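PDB 1WDV: hypothetical protein APE2540 from Aeropyrum pernix, which probably hydrolyses wrongly charged alanyl-tRNA(Pro), acting as a free-standing editing deacylase that complements prolyl-tRNA synthetase. Local coordinates for residues Arg17-Gln22 with Leu131-Pro136; Val43-Val48 with Val55-Ile60; Leu49-Gly54 with Gly76-Leu81; Leu109-Ile114 with Thr143-Ala148. One frame throughout, in Å; residues are numbered along the deposited sequence.

Interactions 2, 3 and 4 build one mixed five-stranded sheet, in which strand 79-81 lies beside 43-50, then come 55-61, 108-112 and 146-148. Interactions 2 and 3 share strand 43-50, with centres about 13 Å apart, and interactions 2 and 4 meet where strand 55-61 pairs with 108-112, centres about 10 Å apart. Interaction 1 belongs to a three-stranded antiparallel sheet, its centre about 17 Å from that of interaction 2. Along the chain, 17-22 and 131-136 bracket interactions 2 and 3, whose segments alternate, while interaction 4 opens later and interleaves with interaction 1. Strands distant in sequence thus pair within each sheet, and a Phe134-Val43 contact joins the two in one fold, consistent with an editing domain.

Interaction 1: residues Arg17-Gln22 with Leu131-Pro136; sequences RLLIMQ and LLEFSP
Glu133 sets its CG anti to the backbone N (chi1 174°) and stays extended beyond it, whereas Arg17, with CG beside its own backbone N, bends at chi3 (-58°). The two side chains therefore lie alongside each other on one face of an antiparallel ladder, pointing the same way. Arg17 NH2 donates to the syn lone pair of Glu133 OE1 at 3.0 Å, forming a salt bridge. The second prong, Arg17 NE to Glu133 OE2 at 3.1 Å, is weak because its N-H points well off the oxygen; the guanidinium and carboxylate planes are also 26° apart. Leu19 CD1 lies 4.0 Å from Glu133 OE1. Further along, the selenomethionine Met21 crosses Leu131 obliquely, its SE 3.7 Å from Leu131 CD1.

The backbone supplies the register: Arg17-Glu133 and Leu19-Leu131 are hydrogen-bonded pairs, with Leu19 N 2.8 Å from Leu131 O. Between them the non-hydrogen-bonded pair turns to the other face, where Leu18 CD2 meets Leu132 CD1 at 4.1 Å. Strand 17-20 is thereby held at one edge of a three-stranded antiparallel sheet, and Tyr122 of its far strand touches Leu19 and Glu133.

An alanine at Glu133 would remove the carboxylate and would probably leave the Arg17 guanidinium less firmly oriented. A buried carboxylate paired with arginine, and weakly with the more distant Lys120, is likely to remain ionised.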
loop_
_atom_site.group_PDB
_atom_site.type_symbol
_atom_site.label_atom_id
_atom_site.label_comp_id
_atom_site.label_asym_id
_atom_site.label_seq_id
_atom_site.Cartn_x
_atom_site.Cartn_y
_atom_site.Cartn_z
ATOM N N ARG A 17 -4.635 7.884 -10.974
ATOM C CA ARG A 17 -5.448 9.021 -10.575
ATOM C C ARG A 17 -5.760 8.998 -9.095
ATOM O O ARG A 17 -5.784 7.930 -8.489
ATOM C CB ARG A 17 -6.808 8.970 -11.279
ATOM C CG ARG A 17 -6.809 8.800 -12.773
ATOM C CD ARG A 17 -8.233 9.039 -13.296
ATOM N NE ARG A 17 -9.208 8.132 -12.694
ATOM C CZ ARG A 17 -10.496 8.119 -13.011
ATOM N NH1 ARG A 17 -10.956 8.967 -13.930
ATOM N NH2 ARG A 17 -11.325 7.258 -12.426
ATOM N N LEU A 18 -6.012 10.172 -8.519
ATOM C CA LEU A 18 -6.425 10.250 -7.116
ATOM C C LEU A 18 -7.943 10.464 -7.102
ATOM O O LEU A 18 -8.459 11.383 -7.761
ATOM C CB LEU A 18 -5.749 11.410 -6.376
ATOM C CG LEU A 18 -4.298 11.260 -5.923
ATOM C CD1 LEU A 18 -3.925 12.509 -5.152
ATOM C CD2 LEU A 18 -4.124 10.006 -5.040
ATOM N N LEU A 19 -8.659 9.615 -6.379
ATOM C CA LEU A 19 -10.108 9.725 -6.275
ATOM C C LEU A 19 -10.364 10.244 -4.877
ATOM O O LEU A 19 -9.719 9.817 -3.919
ATOM C CB LEU A 19 -10.769 8.373 -6.493
ATOM C CG LEU A 19 -10.532 7.746 -7.878
ATOM C CD1 LEU A 19 -11.331 6.471 -7.942
ATOM C CD2 LEU A 19 -10.936 8.710 -9.021
ATOM N N ILE A 20 -11.305 11.175 -4.748
ATOM C CA ILE A 20 -11.568 11.779 -3.438
ATOM C C ILE A 20 -12.883 11.370 -2.819
ATOM O O ILE A 20 -13.916 11.450 -3.462
ATOM C CB ILE A 20 -11.583 13.320 -3.584
ATOM C CG1 ILE A 20 -10.350 13.780 -4.366
ATOM C CG2 ILE A 20 -11.660 13.968 -2.210
ATOM C CD1 ILE A 20 -9.032 13.349 -3.747
HETATM N N MSE A 21 -12.851 10.935 -1.565
HETATM C CA MSE A 21 -14.067 10.548 -0.850
HETATM C C MSE A 21 -14.496 11.789 -0.060
HETATM O O MSE A 21 -13.697 12.403 0.616
HETATM C CB MSE A 21 -13.750 9.393 0.098
HETATM C CG MSE A 21 -12.994 8.265 -0.592
HETATM SE SE MSE A 21 -14.088 7.452 -1.940
HETATM C CE MSE A 21 -15.421 7.231 -0.739
ATOM N N GLN A 22 -15.762 12.172 -0.149
ATOM C CA GLN A 22 -16.214 13.376 0.543
ATOM C C GLN A 22 -15.904 13.303 2.045
ATOM O O GLN A 22 -15.479 14.289 2.660
ATOM C CB GLN A 22 -17.706 13.576 0.292
ATOM C CG GLN A 22 -18.171 14.960 0.676
ATOM C CD GLN A 22 -18.693 14.992 2.087
ATOM O OE1 GLN A 22 -19.503 14.143 2.459
ATOM N NE2 GLN A 22 -18.237 15.976 2.890
ATOM N N LEU A 131 -7.974 8.160 -2.476
ATOM C CA LEU A 131 -7.590 6.832 -2.892
ATOM C C LEU A 131 -6.804 6.914 -4.202
ATOM O O LEU A 131 -7.147 7.681 -5.102
ATOM C CB LEU A 131 -8.839 5.965 -3.086
ATOM C CG LEU A 131 -9.605 5.730 -1.777
ATOM C CD1 LEU A 131 -11.058 5.394 -2.112
ATOM C CD2 LEU A 131 -8.971 4.592 -0.996
ATOM N N LEU A 132 -5.742 6.118 -4.315
ATOM C CA LEU A 132 -4.945 6.114 -5.537
ATOM C C LEU A 132 -5.396 4.969 -6.430
ATOM O O LEU A 132 -5.300 3.800 -6.044
ATOM C CB LEU A 132 -3.464 5.899 -5.203
ATOM C CG LEU A 132 -2.500 5.684 -6.386
ATOM C CD1 LEU A 132 -2.434 6.958 -7.215
ATOM C CD2 LEU A 132 -1.114 5.312 -5.846
ATOM N N GLU A 133 -5.897 5.303 -7.619
ATOM C CA GLU A 133 -6.333 4.291 -8.568
ATOM C C GLU A 133 -5.090 3.967 -9.390
ATOM O O GLU A 133 -4.547 4.858 -10.079
ATOM C CB GLU A 133 -7.415 4.857 -9.475
ATOM C CG GLU A 133 -7.841 3.936 -10.597
ATOM C CD GLU A 133 -8.723 4.703 -11.574
ATOM O OE1 GLU A 133 -9.931 4.834 -11.313
ATOM O OE2 GLU A 133 -8.195 5.226 -12.571
ATOM N N PHE A 134 -4.626 2.720 -9.304
ATOM C CA PHE A 134 -3.409 2.319 -10.026
ATOM C C PHE A 134 -3.381 0.856 -10.475
ATOM O O PHE A 134 -4.200 0.045 -10.080
ATOM C CB PHE A 134 -2.170 2.600 -9.139
ATOM C CG PHE A 134 -1.987 1.634 -7.978
ATOM C CD1 PHE A 134 -1.135 0.525 -8.099
ATOM C CD2 PHE A 134 -2.633 1.848 -6.753
ATOM C CE1 PHE A 134 -0.940 -0.344 -7.021
ATOM C CE2 PHE A 134 -2.442 0.991 -5.668
ATOM C CZ PHE A 134 -1.590 -0.118 -5.799
ATOM N N SER A 135 -2.392 0.531 -11.294
ATOM C CA SER A 135 -2.220 -0.832 -11.799
ATOM C C SER A 135 -1.109 -1.502 -11.017
ATOM O O SER A 135 -0.001 -0.992 -10.973
ATOM C CB SER A 135 -1.784 -0.794 -13.266
ATOM O OG SER A 135 -1.115 -2.009 -13.610
ATOM N N PRO A 136 -1.387 -2.659 -10.399
ATOM C CA PRO A 136 -0.375 -3.381 -9.636
ATOM C C PRO A 136 0.856 -3.685 -10.491
ATOM O O PRO A 136 1.987 -3.469 -10.066
ATOM C CB PRO A 136 -1.104 -4.643 -9.201
ATOM C CG PRO A 136 -2.509 -4.117 -8.943
ATOM C CD PRO A 136 -2.737 -3.208 -10.157
#

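Interaction 2: residues Val43-Val48 with Val55-Ile60; sequences VKTLIV and VYAVVI
Leu46 and Ile60 cross at about a right angle, CD1 to CD1 at 3.6 Å, on the face of the hairpin that also carries Lys44, Val48, Tyr56 and Val58. Ile60 reaches Leu46 and Lys44 because its CG1 takes the crowded position between backbone N and carbonyl carbon (chi1 69°). The aliphatic part of Lys44 slants across the same isoleucine, CE 3.7 Å from Ile60 CD1. Further along, Val48 and Val58 cross obliquely through their CG2 methyls, 3.8 Å apart, and the Tyr56 ring turns an edge to the strand, with Val48 O in its plane 3.5 Å from CD1. Met71 of helix 68-75 packs on Val58 and Tyr56.

On the opposite face Ala57 CB is touched by Thr45 CG2 at 3.8 Å and by Ile47 CD1 at 4.0 Å. Helix 84-91 lies against Ile47 on this side. Ile47 CG2 also reaches Val55 CG1, the two side chains crossing obliquely.

Three hydrogen-bonded pairs, Lys44-Ile60, Leu46-Val58 and Val48-Tyr56, link 43-48 to 55-60 by six backbone bonds. The straightest, Leu46 N to Val58 O (2.9 Å, 176° at the hydrogen), nevertheless approaches from 38° above the carbonyl plane. Mostly apolar side chains thus cover both faces, the paired backbone groups satisfy one another, and the one buried hydroxyl, Thr45 OG1, is satisfied by Val98 O.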
loop_
_atom_site.group_PDB
_atom_site.type_symbol
_atom_site.label_atom_id
_atom_site.label_comp_id
_atom_site.label_asym_id
_atom_site.label_seq_id
_atom_site.Cartn_x
_atom_site.Cartn_y
_atom_site.Cartn_z
ATOM N N VAL A 43 -6.658 -1.879 -1.804
ATOM C CA VAL A 43 -5.440 -2.435 -1.237
ATOM C C VAL A 43 -4.884 -1.604 -0.107
ATOM O O VAL A 43 -4.987 -0.382 -0.116
ATOM C CB VAL A 43 -4.348 -2.612 -2.314
ATOM C CG1 VAL A 43 -4.813 -3.617 -3.347
ATOM C CG2 VAL A 43 -4.066 -1.270 -3.009
ATOM N N LYS A 44 -4.308 -2.281 0.878
ATOM C CA LYS A 44 -3.729 -1.536 1.980
ATOM C C LYS A 44 -2.221 -1.643 1.928
ATOM O O LYS A 44 -1.693 -2.678 1.542
ATOM C CB LYS A 44 -4.276 -2.047 3.309
ATOM C CG LYS A 44 -4.377 -3.534 3.430
ATOM C CD LYS A 44 -5.594 -3.888 4.289
ATOM C CE LYS A 44 -5.685 -5.377 4.608
ATOM N NZ LYS A 44 -6.710 -5.635 5.671
ATOM N N THR A 45 -1.559 -0.532 2.253
ATOM C CA THR A 45 -0.104 -0.437 2.312
ATOM C C THR A 45 0.201 -0.584 3.784
ATOM O O THR A 45 -0.032 0.342 4.557
ATOM C CB THR A 45 0.408 0.959 1.868
ATOM O OG1 THR A 45 -0.037 1.242 0.533
ATOM C CG2 THR A 45 1.917 0.991 1.846
ATOM N N LEU A 46 0.691 -1.747 4.176
ATOM C CA LEU A 46 1.006 -2.000 5.573
ATOM C C LEU A 46 2.470 -1.792 5.856
ATOM O O LEU A 46 3.316 -2.334 5.157
ATOM C CB LEU A 46 0.664 -3.447 5.940
ATOM C CG LEU A 46 -0.785 -3.851 5.669
ATOM C CD1 LEU A 46 -0.949 -5.367 5.968
ATOM C CD2 LEU A 46 -1.718 -2.993 6.516
ATOM N N ILE A 47 2.791 -1.030 6.896
ATOM C CA ILE A 47 4.209 -0.848 7.211
ATOM C C ILE A 47 4.655 -1.962 8.156
ATOM O O ILE A 47 4.028 -2.226 9.207
ATOM C CB ILE A 47 4.456 0.536 7.845
ATOM C CG1 ILE A 47 3.967 1.636 6.893
ATOM C CG2 ILE A 47 5.933 0.724 8.164
ATOM C CD1 ILE A 47 4.661 1.659 5.500
ATOM N N VAL A 48 5.754 -2.623 7.785
ATOM C CA VAL A 48 6.290 -3.732 8.568
ATOM C C VAL A 48 7.725 -3.389 8.968
ATOM O O VAL A 48 8.477 -2.817 8.171
ATOM C CB VAL A 48 6.248 -5.021 7.717
ATOM C CG1 VAL A 48 6.903 -6.196 8.440
ATOM C CG2 VAL A 48 4.774 -5.360 7.422
ATOM N N VAL A 55 12.547 -1.208 7.166
ATOM C CA VAL A 55 11.153 -0.818 7.068
ATOM C C VAL A 55 10.636 -1.233 5.711
ATOM O O VAL A 55 11.262 -0.954 4.683
ATOM C CB VAL A 55 10.977 0.697 7.232
ATOM C CG1 VAL A 55 9.481 1.049 7.211
ATOM C CG2 VAL A 55 11.638 1.149 8.571
ATOM N N TYR A 56 9.477 -1.878 5.713
ATOM C CA TYR A 56 8.850 -2.334 4.487
ATOM C C TYR A 56 7.422 -1.794 4.352
ATOM O O TYR A 56 6.760 -1.528 5.359
ATOM C CB TYR A 56 8.764 -3.857 4.483
ATOM C CG TYR A 56 10.063 -4.572 4.728
ATOM C CD1 TYR A 56 10.554 -4.714 6.026
ATOM C CD2 TYR A 56 10.797 -5.105 3.669
ATOM C CE1 TYR A 56 11.750 -5.375 6.280
ATOM C CE2 TYR A 56 12.022 -5.776 3.920
ATOM C CZ TYR A 56 12.471 -5.896 5.234
ATOM O OH TYR A 56 13.667 -6.522 5.523
ATOM N N ALA A 57 6.978 -1.603 3.115
ATOM C CA ALA A 57 5.598 -1.178 2.816
ATOM C C ALA A 57 5.106 -2.395 2.026
ATOM O O ALA A 57 5.649 -2.721 0.983
ATOM C CB ALA A 57 5.585 0.073 1.945
ATOM N N VAL A 58 4.074 -3.050 2.546
ATOM C CA VAL A 58 3.570 -4.286 1.964
ATOM C C VAL A 58 2.130 -4.077 1.499
ATOM O O VAL A 58 1.240 -3.829 2.307
ATOM C CB VAL A 58 3.640 -5.412 3.046
ATOM C CG1 VAL A 58 3.296 -6.785 2.414
ATOM C CG2 VAL A 58 5.064 -5.434 3.663
ATOM N N VAL A 59 1.915 -4.196 0.190
ATOM C CA VAL A 59 0.607 -3.984 -0.398
ATOM C C VAL A 59 -0.140 -5.289 -0.564
ATOM O O VAL A 59 0.311 -6.188 -1.291
ATOM C CB VAL A 59 0.732 -3.301 -1.787
ATOM C CG1 VAL A 59 -0.624 -2.999 -2.329
ATOM C CG2 VAL A 59 1.546 -1.995 -1.643
ATOM N N ILE A 60 -1.285 -5.391 0.123
ATOM C CA ILE A 60 -2.097 -6.603 0.078
ATOM C C ILE A 60 -3.568 -6.297 -0.187
ATOM O O ILE A 60 -4.015 -5.150 -0.044
ATOM C CB ILE A 60 -1.996 -7.431 1.405
ATOM C CG1 ILE A 60 -2.670 -6.685 2.556
ATOM C CG2 ILE A 60 -0.501 -7.687 1.766
ATOM C CD1 ILE A 60 -2.822 -7.560 3.845
#

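Interaction 3: residues Leu49-Gly54 with Gly76-Leu81; sequences LDNAGG and GKPVRL
Asp50 leaves the backbone with CG in the crowded position between N and carbonyl carbon (chi1 64°). Its CB lies 3.5 Å from Pro78 O and 3.8 Å from Val79 CG1; its CG faces Lys77 CD. At the tip the two oxygens divide the work. OD1 accepts from Ala52 N and Gly54 N, each at 2.8 Å and each from above the carboxylate plane; the first bond closes an Asx turn. OD2 bonds Tyr56 OH and accepts from a water, which in turn takes a weak bond from Lys77 NZ. Asp50 OD2 and Lys77 NZ themselves stay 4.5 Å apart.

This turn lies where strand 43-50 ends and the chain bends back toward strand 55-61; here the edge strand 79-81 joins antiparallel, with Leu49 N 2.8 Å from Arg80 O. Leu49 CD1 sits 3.4 Å above one face of the Arg80 guanidinium, whose NH1 is salt-bridged to Glu86. Asn51 lays its amide against the Pro78 ring.

An alanine at Asp50 would remove both OD1 bonds and the OD2 links to Tyr56 and the water, and would probably loosen the turn. Two N-H donors, a tyrosine hydroxyl and a nearby lysine are likely to stabilise the carboxylate in its charged form, at the solvent-facing end of the sheet.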
loop_
_atom_site.group_PDB
_atom_site.type_symbol
_atom_site.label_atom_id
_atom_site.label_comp_id
_atom_site.label_asym_id
_atom_site.label_seq_id
_atom_site.Cartn_x
_atom_site.Cartn_y
_atom_site.Cartn_z
ATOM N N LEU A 49 8.093 -3.749 10.201
ATOM C CA LEU A 49 9.426 -3.438 10.710
ATOM C C LEU A 49 10.210 -4.678 11.069
ATOM O O LEU A 49 9.655 -5.586 11.679
ATOM C CB LEU A 49 9.296 -2.606 11.981
ATOM C CG LEU A 49 8.377 -1.385 11.884
ATOM C CD1 LEU A 49 8.282 -0.740 13.271
ATOM C CD2 LEU A 49 8.928 -0.396 10.871
ATOM N N ASP A 50 11.493 -4.742 10.717
ATOM C CA ASP A 50 12.262 -5.883 11.169
ATOM C C ASP A 50 13.017 -5.434 12.429
ATOM O O ASP A 50 12.898 -4.281 12.856
ATOM C CB ASP A 50 13.202 -6.457 10.074
ATOM C CG ASP A 50 14.306 -5.498 9.624
ATOM O OD1 ASP A 50 14.830 -4.721 10.442
ATOM O OD2 ASP A 50 14.676 -5.557 8.410
ATOM N N ASN A 51 13.759 -6.331 13.065
ATOM C CA ASN A 51 14.455 -5.934 14.281
ATOM C C ASN A 51 15.835 -5.292 14.106
ATOM O O ASN A 51 16.610 -5.212 15.068
ATOM C CB ASN A 51 14.544 -7.131 15.228
ATOM C CG ASN A 51 15.462 -8.224 14.704
ATOM O OD1 ASN A 51 15.891 -8.208 13.549
ATOM N ND2 ASN A 51 15.764 -9.185 15.567
ATOM N N ALA A 52 16.143 -4.820 12.902
ATOM C CA ALA A 52 17.421 -4.185 12.637
ATOM C C ALA A 52 17.282 -2.875 11.873
ATOM O O ALA A 52 18.126 -2.544 11.048
ATOM C CB ALA A 52 18.345 -5.149 11.868
ATOM N N GLY A 53 16.194 -2.143 12.128
ATOM C CA GLY A 53 15.991 -0.871 11.469
ATOM C C GLY A 53 15.376 -0.909 10.079
ATOM O O GLY A 53 15.176 0.140 9.463
ATOM N N GLY A 54 15.050 -2.096 9.587
ATOM C CA GLY A 54 14.470 -2.200 8.253
ATOM C C GLY A 54 12.983 -1.868 8.232
ATOM O O GLY A 54 12.246 -2.187 9.170
ATOM N N GLY A 76 14.148 -12.183 6.275
ATOM C CA GLY A 76 15.273 -12.955 6.764
ATOM C C GLY A 76 15.590 -12.574 8.198
ATOM O O GLY A 76 16.632 -12.942 8.731
ATOM N N LYS A 77 14.672 -11.842 8.823
ATOM C CA LYS A 77 14.825 -11.357 10.195
ATOM C C LYS A 77 13.453 -11.295 10.848
ATOM O O LYS A 77 12.449 -11.240 10.159
ATOM C CB LYS A 77 15.382 -9.919 10.190
ATOM C CG LYS A 77 16.811 -9.785 9.732
ATOM C CD LYS A 77 17.200 -8.332 9.638
ATOM C CE LYS A 77 18.660 -8.214 9.198
ATOM N NZ LYS A 77 18.939 -6.853 8.684
ATOM N N PRO A 78 13.402 -11.288 12.191
ATOM C CA PRO A 78 12.126 -11.216 12.899
ATOM C C PRO A 78 11.420 -9.918 12.480
ATOM O O PRO A 78 12.071 -8.874 12.353
ATOM C CB PRO A 78 12.543 -11.171 14.371
ATOM C CG PRO A 78 13.861 -11.935 14.374
ATOM C CD PRO A 78 14.531 -11.394 13.134
ATOM N N VAL A 79 10.107 -9.968 12.285
ATOM C CA VAL A 79 9.368 -8.755 11.896
ATOM C C VAL A 79 8.088 -8.564 12.686
ATOM O O VAL A 79 7.616 -9.472 13.381
ATOM C CB VAL A 79 8.947 -8.767 10.397
ATOM C CG1 VAL A 79 10.184 -8.772 9.517
ATOM C CG2 VAL A 79 8.065 -9.972 10.097
ATOM N N ARG A 80 7.522 -7.368 12.573
ATOM C CA ARG A 80 6.253 -7.079 13.231
ATOM C C ARG A 80 5.606 -5.947 12.476
ATOM O O ARG A 80 6.244 -5.288 11.667
ATOM C CB ARG A 80 6.444 -6.658 14.700
ATOM C CG ARG A 80 7.093 -5.273 14.911
ATOM C CD ARG A 80 6.988 -4.898 16.388
ATOM N NE ARG A 80 7.760 -3.703 16.747
ATOM C CZ ARG A 80 7.376 -2.443 16.558
ATOM N NH1 ARG A 80 6.207 -2.178 15.998
ATOM N NH2 ARG A 80 8.158 -1.429 16.958
ATOM N N LEU A 81 4.321 -5.723 12.747
ATOM C CA LEU A 81 3.611 -4.609 12.133
ATOM C C LEU A 81 4.014 -3.361 12.880
ATOM O O LEU A 81 4.173 -3.405 14.106
ATOM C CB LEU A 81 2.101 -4.751 12.320
ATOM C CG LEU A 81 1.464 -5.835 11.482
ATOM C CD1 LEU A 81 0.062 -6.129 12.034
ATOM C CD2 LEU A 81 1.427 -5.372 10.019
HETATM O O HOH W 1 10.677 -7.023 14.474
HETATM O O HOH W 2 17.006 -4.403 7.341
#

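Interaction 4: residues Leu109-Ile114 with Thr143-Ala148; sequences LVVDRI and TGAVVA
A parallel strand pair at one edge of the five-stranded mixed sheet joins 108-112 to the short strand 146-148. The two backbones interlock through four bonds in which acceptor and donor strands take turns: Val146 N to Leu109 O, Val111 N to Val146 O at 2.9 Å, Ala148 N to Val111 O and Arg113 N to Ala148 O. Leu109, with CG anti to its backbone N, places CD2 3.7 Å from Ala145 CB and against Thr143, whose chain it crosses at about a right angle.

Strand 146-148 follows helix 136-143 after two residues, and that helix packs on the face of Val111 and Val147; Leu74 of helix 68-75 covers the other face, that of Val110 and Val146. An ST turn makes the exit from the helix, Thr143 OG1 accepting from Ala145 N and also bonding Leu139 O.

Where strand 108-112 ends, Asp112 OD1 uses its anti lone pair for Ile114 N (2.8 Å), an Asx turn, while OD2 holds Val150 N and Ser151 OG. Arg113 crosses Val147 at about a right angle: its CB presses on Val147 CG1 at a tight 3.3 Å, the same methyl lies over one guanidinium face, and NE is salt-bridged to Asp149.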
loop_
_atom_site.group_PDB
_atom_site.type_symbol
_atom_site.label_atom_id
_atom_site.label_comp_id
_atom_site.label_asym_id
_atom_site.label_seq_id
_atom_site.Cartn_x
_atom_site.Cartn_y
_atom_site.Cartn_z
ATOM N N LEU A 109 9.487 -1.727 -0.828
ATOM C CA LEU A 109 8.130 -2.084 -1.247
ATOM C C LEU A 109 7.972 -3.562 -1.624
ATOM O O LEU A 109 8.810 -4.121 -2.344
ATOM C CB LEU A 109 7.730 -1.206 -2.443
ATOM C CG LEU A 109 6.332 -1.387 -3.046
ATOM C CD1 LEU A 109 5.310 -0.945 -2.007
ATOM C CD2 LEU A 109 6.191 -0.555 -4.317
ATOM N N VAL A 110 6.908 -4.178 -1.121
ATOM C CA VAL A 110 6.590 -5.597 -1.391
ATOM C C VAL A 110 5.131 -5.632 -1.855
ATOM O O VAL A 110 4.269 -5.035 -1.225
ATOM C CB VAL A 110 6.728 -6.461 -0.097
ATOM C CG1 VAL A 110 6.360 -7.919 -0.380
ATOM C CG2 VAL A 110 8.155 -6.368 0.464
ATOM N N VAL A 111 4.848 -6.345 -2.945
ATOM C CA VAL A 111 3.478 -6.413 -3.476
ATOM C C VAL A 111 3.006 -7.857 -3.493
ATOM O O VAL A 111 3.715 -8.737 -3.988
ATOM C CB VAL A 111 3.424 -5.827 -4.916
ATOM C CG1 VAL A 111 2.020 -5.954 -5.499
ATOM C CG2 VAL A 111 3.772 -4.337 -4.862
ATOM N N ASP A 112 1.836 -8.125 -2.915
ATOM C CA ASP A 112 1.341 -9.497 -2.934
ATOM C C ASP A 112 0.980 -9.917 -4.355
ATOM O O ASP A 112 0.249 -9.214 -5.047
ATOM C CB ASP A 112 0.134 -9.688 -2.043
ATOM C CG ASP A 112 -0.166 -11.162 -1.840
ATOM O OD1 ASP A 112 -0.679 -11.826 -2.772
ATOM O OD2 ASP A 112 0.162 -11.689 -0.774
ATOM N N ARG A 113 1.462 -11.082 -4.785
ATOM C CA ARG A 113 1.227 -11.485 -6.172
ATOM C C ARG A 113 -0.231 -11.712 -6.538
ATOM O O ARG A 113 -0.563 -11.657 -7.718
ATOM C CB ARG A 113 2.069 -12.730 -6.550
ATOM C CG ARG A 113 1.325 -14.034 -6.569
ATOM C CD ARG A 113 2.211 -15.236 -6.845
ATOM N NE ARG A 113 3.335 -15.353 -5.928
ATOM C CZ ARG A 113 4.589 -15.028 -6.226
ATOM N NH1 ARG A 113 4.910 -14.551 -7.429
ATOM N NH2 ARG A 113 5.538 -15.187 -5.311
ATOM N N ILE A 114 -1.094 -11.953 -5.551
ATOM C CA ILE A 114 -2.507 -12.161 -5.882
ATOM C C ILE A 114 -3.089 -10.899 -6.543
ATOM O O ILE A 114 -4.098 -10.965 -7.251
ATOM C CB ILE A 114 -3.335 -12.571 -4.617
ATOM C CG1 ILE A 114 -4.721 -13.058 -5.035
ATOM C CG2 ILE A 114 -3.499 -11.412 -3.689
ATOM C CD1 ILE A 114 -5.445 -13.794 -3.930
ATOM N N THR A 143 8.830 0.412 -9.731
ATOM C CA THR A 143 9.582 0.459 -8.482
ATOM C C THR A 143 10.572 -0.664 -8.232
ATOM O O THR A 143 11.432 -0.554 -7.345
ATOM C CB THR A 143 8.607 0.435 -7.304
ATOM O OG1 THR A 143 7.863 -0.791 -7.367
ATOM C CG2 THR A 143 7.644 1.613 -7.356
ATOM N N GLY A 144 10.443 -1.743 -8.995
ATOM C CA GLY A 144 11.301 -2.899 -8.783
ATOM C C GLY A 144 10.858 -3.656 -7.550
ATOM O O GLY A 144 11.594 -4.491 -7.001
ATOM N N ALA A 145 9.629 -3.390 -7.116
ATOM C CA ALA A 145 9.084 -4.032 -5.942
ATOM C C ALA A 145 9.189 -5.549 -5.978
ATOM O O ALA A 145 9.092 -6.190 -7.037
ATOM C CB ALA A 145 7.626 -3.628 -5.774
ATOM N N VAL A 146 9.388 -6.116 -4.800
ATOM C CA VAL A 146 9.453 -7.548 -4.628
ATOM C C VAL A 146 8.029 -8.126 -4.649
ATOM O O VAL A 146 7.182 -7.677 -3.896
ATOM C CB VAL A 146 10.048 -7.891 -3.251
ATOM C CG1 VAL A 146 10.158 -9.382 -3.110
ATOM C CG2 VAL A 146 11.395 -7.198 -3.068
ATOM N N VAL A 147 7.764 -9.102 -5.507
ATOM C CA VAL A 147 6.441 -9.738 -5.543
ATOM C C VAL A 147 6.530 -10.990 -4.663
ATOM O O VAL A 147 7.431 -11.800 -4.854
ATOM C CB VAL A 147 6.077 -10.129 -6.999
ATOM C CG1 VAL A 147 4.783 -10.887 -7.028
ATOM C CG2 VAL A 147 5.951 -8.826 -7.869
ATOM N N ALA A 148 5.594 -11.156 -3.718
ATOM C CA ALA A 148 5.641 -12.283 -2.804
ATOM C C ALA A 148 4.255 -12.719 -2.375
ATOM O O ALA A 148 3.271 -12.084 -2.725
ATOM C CB ALA A 148 6.470 -11.887 -1.566
#